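Long-range contact in flavin reductase domain protein, FMN-binding (Shewanella baltica, PDB 3HMZ), which binds flavin mononucleotide and is probably an oxidoreductase of the flavin reductase type that uses NAD or NADP: residues 20-28 against 164-172. Numbering follows the deposited sequence.
Sequences AKAYRLLNH and FNHGHWHFD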
loop_
_atom_site.group_PDB
_atom_site.type_symbol
_atom_site.label_atom_id
_atom_site.label_comp_id
_atom_site.label_asym_id
_atom_site.label_seq_id
_atom_site.Cartn_x
_atom_site.Cartn_y
_atom_site.Cartn_z
ATOM N N ALA A 20 0.875 -17.786 7.373
ATOM C CA ALA A 20 0.464 -17.822 5.971
ATOM C C ALA A 20 -0.637 -16.812 5.608
ATOM O O ALA A 20 -0.911 -16.618 4.416
ATOM C CB ALA A 20 -0.036 -19.242 5.615
ATOM N N LYS A 21 -1.333 -16.249 6.607
ATOM C CA LYS A 21 -2.355 -15.207 6.377
ATOM C C LYS A 21 -1.912 -13.827 6.805
ATOM O O LYS A 21 -2.697 -12.868 6.633
ATOM C CB LYS A 21 -3.650 -15.567 7.099
ATOM C CG LYS A 21 -4.195 -16.899 6.611
ATOM C CD LYS A 21 -5.635 -16.953 6.502
ATOM C CE LYS A 21 -6.159 -18.310 5.993
ATOM N NZ LYS A 21 -5.666 -18.740 4.633
ATOM N N ALA A 22 -0.700 -13.704 7.370
ATOM C CA ALA A 22 -0.196 -12.420 7.860
ATOM C C ALA A 22 -0.244 -11.299 6.810
ATOM O O ALA A 22 -0.491 -10.143 7.137
ATOM C CB ALA A 22 1.266 -12.559 8.429
ATOM N N TYR A 23 -0.013 -11.654 5.547
ATOM C CA TYR A 23 -0.036 -10.632 4.455
ATOM C C TYR A 23 -1.385 -9.888 4.399
ATOM O O TYR A 23 -1.443 -8.715 4.003
ATOM C CB TYR A 23 0.270 -11.242 3.082
ATOM C CG TYR A 23 -0.881 -12.022 2.514
ATOM C CD1 TYR A 23 -1.140 -13.347 2.890
ATOM C CD2 TYR A 23 -1.760 -11.423 1.631
ATOM C CE1 TYR A 23 -2.249 -14.026 2.416
ATOM C CE2 TYR A 23 -2.859 -12.100 1.150
ATOM C CZ TYR A 23 -3.097 -13.407 1.526
ATOM O OH TYR A 23 -4.209 -14.071 1.058
ATOM N N ARG A 24 -2.455 -10.560 4.828
ATOM C CA ARG A 24 -3.792 -9.943 4.786
ATOM C C ARG A 24 -3.928 -8.729 5.712
ATOM O O ARG A 24 -4.763 -7.864 5.499
ATOM C CB ARG A 24 -4.867 -10.952 5.110
ATOM C CG ARG A 24 -4.950 -12.037 4.054
ATOM C CD ARG A 24 -6.059 -12.937 4.339
ATOM N NE ARG A 24 -6.118 -14.053 3.396
ATOM C CZ ARG A 24 -7.021 -15.016 3.473
ATOM N NH1 ARG A 24 -7.894 -15.046 4.466
ATOM N NH2 ARG A 24 -7.008 -15.994 2.574
ATOM N N LEU A 25 -3.061 -8.666 6.726
ATOM C CA LEU A 25 -3.060 -7.559 7.656
ATOM C C LEU A 25 -2.704 -6.236 6.946
ATOM O O LEU A 25 -3.015 -5.156 7.456
ATOM C CB LEU A 25 -2.084 -7.825 8.816
ATOM C CG LEU A 25 -2.454 -9.048 9.668
ATOM C CD1 LEU A 25 -1.326 -9.413 10.662
ATOM C CD2 LEU A 25 -3.795 -8.869 10.406
ATOM N N LEU A 26 -1.974 -6.314 5.822
ATOM C CA LEU A 26 -1.533 -5.138 5.099
ATOM C C LEU A 26 -2.136 -5.012 3.706
ATOM O O LEU A 26 -1.790 -4.089 2.985
ATOM C CB LEU A 26 -0.006 -5.149 4.965
ATOM C CG LEU A 26 0.781 -5.187 6.262
ATOM C CD1 LEU A 26 2.272 -5.225 5.993
ATOM C CD2 LEU A 26 0.412 -4.011 7.194
ATOM N N ASN A 27 -2.974 -5.971 3.300
ATOM C CA ASN A 27 -3.390 -6.056 1.894
ATOM C C ASN A 27 -4.185 -4.858 1.390
ATOM O O ASN A 27 -4.049 -4.474 0.226
ATOM C CB ASN A 27 -4.117 -7.368 1.630
ATOM C CG ASN A 27 -3.563 -8.125 0.457
ATOM O OD1 ASN A 27 -2.393 -8.026 0.149
ATOM N ND2 ASN A 27 -4.392 -8.950 -0.149
ATOM N N HIS A 28 -4.953 -4.256 2.303
ATOM C CA HIS A 28 -5.749 -3.085 2.012
ATOM C C HIS A 28 -4.939 -1.763 2.020
ATOM O O HIS A 28 -5.506 -0.685 1.843
ATOM C CB HIS A 28 -6.951 -3.008 2.938
ATOM C CG HIS A 28 -6.601 -2.869 4.376
ATOM N ND1 HIS A 28 -5.820 -3.788 5.052
ATOM C CD2 HIS A 28 -7.005 -1.964 5.288
ATOM C CE1 HIS A 28 -5.709 -3.407 6.314
ATOM N NE2 HIS A 28 -6.412 -2.294 6.482
ATOM N N PHE A 164 -9.792 -8.233 13.469
ATOM C CA PHE A 164 -9.261 -9.203 12.521
ATOM C C PHE A 164 -9.264 -10.553 13.206
ATOM O O PHE A 164 -8.706 -10.716 14.297
ATOM C CB PHE A 164 -7.846 -8.841 12.089
ATOM C CG PHE A 164 -7.285 -9.742 11.016
ATOM C CD1 PHE A 164 -6.671 -10.946 11.329
ATOM C CD2 PHE A 164 -7.376 -9.389 9.687
ATOM C CE1 PHE A 164 -6.150 -11.757 10.321
ATOM C CE2 PHE A 164 -6.853 -10.163 8.693
ATOM C CZ PHE A 164 -6.236 -11.355 8.997
ATOM N N ASN A 165 -9.910 -11.521 12.587
ATOM C CA ASN A 165 -9.926 -12.884 13.154
ATOM C C ASN A 165 -10.140 -13.893 12.057
ATOM O O ASN A 165 -10.738 -13.588 11.004
ATOM C CB ASN A 165 -10.963 -13.001 14.284
ATOM C CG ASN A 165 -12.379 -12.720 13.825
ATOM O OD1 ASN A 165 -12.935 -13.428 12.992
ATOM N ND2 ASN A 165 -12.969 -11.648 14.366
ATOM N N HIS A 166 -9.652 -15.104 12.307
ATOM C CA HIS A 166 -9.756 -16.210 11.358
ATOM C C HIS A 166 -9.395 -15.818 9.911
ATOM O O HIS A 166 -10.070 -16.215 8.966
ATOM C CB HIS A 166 -11.126 -16.855 11.472
ATOM C CG HIS A 166 -11.516 -17.128 12.877
ATOM N ND1 HIS A 166 -10.863 -18.071 13.645
ATOM C CD2 HIS A 166 -12.442 -16.563 13.677
ATOM C CE1 HIS A 166 -11.396 -18.078 14.856
ATOM N NE2 HIS A 166 -12.347 -17.162 14.908
ATOM N N GLY A 167 -8.322 -15.038 9.782
ATOM C CA GLY A 167 -7.800 -14.607 8.502
ATOM C C GLY A 167 -8.490 -13.489 7.766
ATOM O O GLY A 167 -8.163 -13.265 6.610
ATOM N N HIS A 168 -9.455 -12.817 8.385
ATOM C CA HIS A 168 -10.176 -11.722 7.738
ATOM C C HIS A 168 -10.398 -10.530 8.650
ATOM O O HIS A 168 -10.572 -10.664 9.856
ATOM C CB HIS A 168 -11.546 -12.189 7.241
ATOM C CG HIS A 168 -11.465 -13.310 6.249
ATOM N ND1 HIS A 168 -11.353 -13.094 4.897
ATOM C CD2 HIS A 168 -11.369 -14.649 6.428
ATOM C CE1 HIS A 168 -11.241 -14.263 4.277
ATOM N NE2 HIS A 168 -11.245 -15.227 5.188
ATOM N N TRP A 169 -10.399 -9.365 8.028
ATOM C CA TRP A 169 -10.769 -8.144 8.688
ATOM C C TRP A 169 -12.272 -8.126 8.858
ATOM O O TRP A 169 -13.008 -8.706 8.030
ATOM C CB TRP A 169 -10.337 -6.909 7.884
ATOM C CG TRP A 169 -8.876 -6.665 7.904
ATOM C CD1 TRP A 169 -7.996 -6.985 6.949
ATOM C CD2 TRP A 169 -8.122 -6.054 8.965
ATOM N NE1 TRP A 169 -6.726 -6.569 7.292
ATOM C CE2 TRP A 169 -6.769 -6.028 8.552
ATOM C CE3 TRP A 169 -8.453 -5.553 10.222
ATOM C CZ2 TRP A 169 -5.763 -5.472 9.326
ATOM C CZ3 TRP A 169 -7.432 -5.013 11.011
ATOM C CH2 TRP A 169 -6.113 -4.963 10.541
ATOM N N HIS A 170 -12.715 -7.436 9.904
ATOM C CA HIS A 170 -14.140 -7.300 10.228
ATOM C C HIS A 170 -14.438 -5.856 10.592
ATOM O O HIS A 170 -15.085 -5.582 11.571
ATOM C CB HIS A 170 -14.501 -8.281 11.338
ATOM C CG HIS A 170 -14.457 -9.705 10.903
ATOM N ND1 HIS A 170 -15.460 -10.257 10.140
ATOM C CD2 HIS A 170 -13.533 -10.673 11.078
ATOM C CE1 HIS A 170 -15.154 -11.512 9.871
ATOM N NE2 HIS A 170 -13.978 -11.778 10.408
ATOM N N PHE A 171 -13.953 -4.923 9.758
ATOM C CA PHE A 171 -14.173 -3.487 10.059
ATOM C C PHE A 171 -15.659 -3.111 10.159
ATOM O O PHE A 171 -16.036 -2.224 10.964
ATOM C CB PHE A 171 -13.490 -2.605 9.012
ATOM C CG PHE A 171 -12.023 -2.696 9.013
ATOM C CD1 PHE A 171 -11.283 -2.226 10.103
ATOM C CD2 PHE A 171 -11.327 -3.161 7.896
ATOM C CE1 PHE A 171 -9.894 -2.271 10.063
ATOM C CE2 PHE A 171 -9.966 -3.190 7.879
ATOM C CZ PHE A 171 -9.245 -2.743 8.952
ATOM N N ASP A 172 -16.476 -3.813 9.357
ATOM C CA ASP A 172 -17.903 -3.513 9.324
ATOM C C ASP A 172 -18.591 -3.769 10.660
ATOM O O ASP A 172 -19.517 -3.025 11.003
ATOM C CB ASP A 172 -18.626 -4.223 8.163
ATOM C CG ASP A 172 -18.571 -5.745 8.259
ATOM O OD1 ASP A 172 -17.561 -6.295 8.744
ATOM O OD2 ASP A 172 -19.529 -6.397 7.810
#
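The Trp-169 indole is covered on one face by His-28 CE1 and Phe-171 CZ, and on the other by Phe-164 CD2. Its edge faces the backbone of Arg-24 and Leu-25. There Trp-169 NE1 donates to Arg-24 O at 3.0 Å, a bent bond (147°) whose donor is tilted from the carbonyl plane. Leu-25 O lies beside Trp-169 CZ2 at the same edge and has no polar partner, though buried. The Phe-164 ring has Leu-25 CD2 over its centre, 3.4 Å from the centroid, a CH-pi contact. Its opposite face lies against His-168 O, and Arg-24 CB is at its rim. His-28, Trp-169 and Phe-171 form an aromatic cluster. The His-28 and Trp-169 five-membered rings meet obliquely at 62°, and His-28 NE2 is hydrogen-bonded to Ser-180 OG.

Residues 164-169 form a small beta hairpin with a type I' turn from Asn-165 to His-168. It packs on residues 20-28, in the loop leading to strand 32-38 of the main antiparallel sheet. Away from the flavin site, both pieces meet that sheet, Leu-25 and Phe-164 touching Ala-159. Phe-171 also packs edge-to-face on Tyr-190 of the second subunit.

The Arg-24 chain runs extended from CG to NE (chi2 and chi3 both -176°), which carries the guanidinium to the turn. Arg-24 NH1 donates to Gly-167 O at 2.8 Å, nearly straight, from above the carbonyl plane. NE donates to Tyr-23 OH within the guanidinium plane, so two bonds fix the group's rotation. NH1 also lies over one face of the His-168 ring. A leucine at Arg-24 would probably leave Gly-167 O and Tyr-23 OH without these donors and take this cover from the His-168 ring. Lys-21 CD rests on one guanidinium face and touches Gly-167 CA at 3.8 Å.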